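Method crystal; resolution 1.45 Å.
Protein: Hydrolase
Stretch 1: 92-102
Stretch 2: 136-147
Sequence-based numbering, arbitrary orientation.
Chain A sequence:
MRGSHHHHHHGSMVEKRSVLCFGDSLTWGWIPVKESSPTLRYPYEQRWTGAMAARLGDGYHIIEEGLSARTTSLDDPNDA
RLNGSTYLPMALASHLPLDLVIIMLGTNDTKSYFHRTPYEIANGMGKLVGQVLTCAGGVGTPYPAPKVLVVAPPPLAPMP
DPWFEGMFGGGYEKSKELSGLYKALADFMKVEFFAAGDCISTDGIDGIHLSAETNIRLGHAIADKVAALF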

# COMPACT_ATOMS: atom_id res chain seq x y z
N LEU A 92 8.70 9.01 22.32
CA LEU A 92 9.47 10.21 22.64
C LEU A 92 8.55 11.39 22.88
O LEU A 92 8.69 12.11 23.88
CB LEU A 92 10.46 10.51 21.52
CG LEU A 92 11.60 9.48 21.34
CD1 LEU A 92 12.34 9.64 20.01
CD2 LEU A 92 12.58 9.52 22.51
N ALA A 93 7.59 11.60 21.97
CA ALA A 93 6.72 12.77 22.06
C ALA A 93 5.82 12.67 23.28
O ALA A 93 5.45 13.70 23.86
CB ALA A 93 5.91 12.91 20.77
N SER A 94 5.48 11.45 23.68
CA SER A 94 4.66 11.23 24.86
C SER A 94 5.40 11.50 26.16
O SER A 94 4.76 11.73 27.19
CB SER A 94 4.18 9.78 24.90
OG SER A 94 3.41 9.42 23.78
N HIS A 95 6.73 11.44 26.15
CA HIS A 95 7.49 11.50 27.39
C HIS A 95 8.39 12.72 27.52
O HIS A 95 9.05 12.85 28.55
CB HIS A 95 8.27 10.20 27.60
CG HIS A 95 7.36 9.02 27.78
ND1 HIS A 95 6.41 8.96 28.77
CD2 HIS A 95 7.22 7.89 27.05
CE1 HIS A 95 5.73 7.84 28.65
NE2 HIS A 95 6.20 7.17 27.61
N LEU A 96 8.37 13.65 26.57
CA LEU A 96 9.13 14.89 26.74
C LEU A 96 8.58 15.63 27.95
O LEU A 96 7.39 15.54 28.26
CB LEU A 96 9.06 15.76 25.49
CG LEU A 96 9.82 15.28 24.24
CD1 LEU A 96 9.73 16.32 23.14
CD2 LEU A 96 11.28 14.97 24.52
N PRO A 97 9.44 16.37 28.68
CA PRO A 97 10.87 16.58 28.44
C PRO A 97 11.72 15.38 28.86
O PRO A 97 11.43 14.76 29.90
CB PRO A 97 11.17 17.79 29.33
CG PRO A 97 10.26 17.61 30.48
CD PRO A 97 8.97 17.14 29.84
N LEU A 98 12.73 15.04 28.06
CA LEU A 98 13.63 13.92 28.33
C LEU A 98 15.06 14.41 28.29
O LEU A 98 15.45 15.13 27.36
CB LEU A 98 13.46 12.80 27.29
CG LEU A 98 12.15 12.00 27.32
CD1 LEU A 98 12.14 11.07 26.14
CD2 LEU A 98 12.02 11.21 28.63
N ASP A 99 15.85 14.01 29.29
CA ASP A 99 17.28 14.30 29.31
C ASP A 99 18.10 13.23 28.60
O ASP A 99 19.16 13.55 28.04
CB ASP A 99 17.76 14.45 30.75
CG ASP A 99 17.09 15.60 31.47
OD1 ASP A 99 15.99 15.39 32.01
OD2 ASP A 99 17.66 16.71 31.51
N LEU A 100 17.64 11.98 28.59
CA LEU A 100 18.43 10.86 28.09
C LEU A 100 17.48 9.74 27.65
O LEU A 100 16.50 9.45 28.34
CB LEU A 100 19.35 10.33 29.19
CG LEU A 100 20.20 9.10 28.81
CD1 LEU A 100 21.20 9.42 27.68
CD2 LEU A 100 20.94 8.56 30.03
N VAL A 101 17.81 9.11 26.52
CA VAL A 101 17.15 7.90 26.07
C VAL A 101 18.21 6.81 26.05
O VAL A 101 19.26 6.98 25.42
CB VAL A 101 16.52 8.07 24.68
CG1 VAL A 101 15.85 6.80 24.23
CG2 VAL A 101 15.51 9.21 24.70
N ILE A 102 17.96 5.72 26.79
CA ILE A 102 18.81 4.54 26.80
C ILE A 102 18.15 3.50 25.91
O ILE A 102 16.98 3.16 26.11
CB ILE A 102 18.99 3.99 28.23
CG1 ILE A 102 19.50 5.09 29.16
CG2 ILE A 102 19.96 2.80 28.22
CD1 ILE A 102 19.58 4.71 30.62
N ALA A 136 13.38 16.94 18.80
CA ALA A 136 13.19 18.19 19.52
C ALA A 136 11.83 18.78 19.19
O ALA A 136 11.40 18.78 18.03
CB ALA A 136 14.29 19.19 19.14
N GLY A 137 11.17 19.30 20.22
CA GLY A 137 9.87 19.91 20.05
C GLY A 137 8.73 18.99 20.41
O GLY A 137 7.73 19.43 21.00
N GLY A 138 8.85 17.71 20.09
CA GLY A 138 7.71 16.81 20.24
C GLY A 138 6.51 17.37 19.50
O GLY A 138 6.62 17.81 18.35
N VAL A 139 5.37 17.37 20.17
CA VAL A 139 4.15 18.02 19.69
C VAL A 139 4.02 19.32 20.48
O VAL A 139 3.57 19.31 21.63
CB VAL A 139 2.91 17.14 19.90
CG1 VAL A 139 1.66 17.85 19.37
CG2 VAL A 139 3.06 15.78 19.25
N GLY A 140 4.44 20.44 19.89
CA GLY A 140 4.15 21.76 20.43
C GLY A 140 4.90 22.17 21.69
O GLY A 140 4.33 22.90 22.52
N THR A 141 6.15 21.74 21.86
CA THR A 141 6.94 22.12 23.02
C THR A 141 8.24 22.80 22.60
O THR A 141 8.67 22.69 21.45
CB THR A 141 7.30 20.92 23.91
OG1 THR A 141 8.51 20.31 23.42
CG2 THR A 141 6.17 19.89 23.95
N PRO A 142 8.89 23.51 23.52
CA PRO A 142 10.23 24.06 23.25
C PRO A 142 11.36 23.16 23.71
O PRO A 142 12.50 23.63 23.75
CB PRO A 142 10.20 25.33 24.09
CG PRO A 142 9.47 24.89 25.33
CD PRO A 142 8.43 23.89 24.87
N TYR A 143 11.09 21.92 24.08
CA TYR A 143 12.09 21.10 24.74
C TYR A 143 13.15 20.62 23.75
O TYR A 143 12.86 20.35 22.59
CB TYR A 143 11.41 19.90 25.39
CG TYR A 143 10.55 20.25 26.59
CD1 TYR A 143 11.06 21.01 27.64
CD2 TYR A 143 9.23 19.81 26.67
CE1 TYR A 143 10.28 21.31 28.75
CE2 TYR A 143 8.44 20.11 27.77
CZ TYR A 143 8.97 20.86 28.81
OH TYR A 143 8.19 21.14 29.91
N PRO A 144 14.40 20.49 24.20
CA PRO A 144 15.48 20.06 23.30
C PRO A 144 15.51 18.55 23.12
O PRO A 144 14.87 17.78 23.84
CB PRO A 144 16.75 20.50 24.05
CG PRO A 144 16.36 20.41 25.48
CD PRO A 144 14.92 20.88 25.52
N ALA A 145 16.29 18.14 22.13
CA ALA A 145 16.53 16.72 21.95
C ALA A 145 17.28 16.13 23.14
O ALA A 145 18.21 16.76 23.67
CB ALA A 145 17.32 16.45 20.67
N PRO A 146 16.92 14.92 23.58
CA PRO A 146 17.67 14.23 24.63
C PRO A 146 19.03 13.78 24.13
O PRO A 146 19.27 13.66 22.93
CB PRO A 146 16.81 12.99 24.91
CG PRO A 146 15.56 13.14 24.15
CD PRO A 146 15.80 14.11 23.07
N LYS A 147 19.91 13.48 25.09
CA LYS A 147 21.09 12.69 24.79
C LYS A 147 20.70 11.22 24.59
O LYS A 147 19.57 10.79 24.91
CB LYS A 147 22.11 12.82 25.93
CG LYS A 147 22.69 14.23 26.08
CD LYS A 147 23.62 14.34 27.26
CE LYS A 147 24.44 15.64 27.20
NZ LYS A 147 23.56 16.83 27.07
O HOH W 1 5.67 16.40 23.14
O HOH W 2 13.77 17.36 26.47

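The two stretches meet along four successive zones: the end of a helix against a loop of glycines, a proline against a tyrosine ring, a buried proline against Leu-98 and Val-101, and a short parallel pairing of backbones. Together they bury 573 Å², with Leu-96 and Pro-146 the most covered residues.

The first zone depends on what is absent. The helix of stretch 1 reaches Ala-93 and His-95 before the chain leaves helical geometry at Leu-96, and Ala-93 directs its small CB toward the loop. The backbone of Gly-138 lies against it, with Ala-93 CB 4.3 Å from Gly-138 CA, while Val-139 lays a methyl beside the same alanine (Ala-93 CB to Val-139 CG2, 4.3 Å). Water 1 links the backbones here, donating to Ala-93 O at 2.8 Å and accepting from Val-139 N at 3.1 Å.

Leu-96 is the main bump of this zone. The extended side chain (chi1 m, chi2 t) brings Leu-96 CD1 to 3.5 Å from Gly-138 N and 3.9 Å from Gly-137 C. The hollow exists because Gly-138 has no side chain: a CB there would point toward stretch 1 and lie only 2.8 Å from Leu-96 CD1, a clash. The positive phi of Gly-138 favours glycine as well. At Gly-137 the reason is local instead, since a CB would be jammed against the preceding carbonyl oxygen. Thr-141 helps to hold the loop in shape: its OG1 donates to Gly-137 O (2.7 Å) and accepts from Tyr-143 N (3.1 Å), so the hydroxyl is satisfied within the loop although Leu-96 CD1 lies 4.2 Å from Thr-141 OG1.

Next, Pro-97 follows a cis peptide bond and turns its CB onto the flat face of Tyr-143. Pro-97 CB sits 3.5 Å from the centroid of the Tyr-143 ring and just 6° off the ring normal, a CH-pi contact that suits a compact, rigid ring against a broad aromatic surface. Leu-96 CB packs obliquely at 4.2 Å from Tyr-143 CD2. The tyrosine can offer this apolar surface while its OH is hydrogen-bonded elsewhere in the structure.

Water 2 bridges the next step, accepting from Leu-98 N (3.0 Å) and donating to Pro-144 O (2.9 Å). Beyond it, Pro-146 is a bump: Pro-146 CG rests in the shallow groove between Leu-98 and Val-101, 3.8 Å from Leu-98 CB and 4.0 Å from Val-101 CG2, and the buried ring needs no hydrogen-bond partner for its nitrogen.

Backbone pairing then takes over. Lys-147 N donates to Asp-99 O at 3.0 Å, and Val-101 N donates to Lys-147 O at 2.9 Å, so Lys-147 bridges Leu-100 in parallel register. Leu-100 CA also approaches Lys-147 O at 3.4 Å in a CA-H...O contact. Their side chains share one face of the sheet, with Leu-100 CD1 3.9 Å from Lys-147 CB. Lysine suits this exposed position: its CB packs against the buried leucine, while its end leads away.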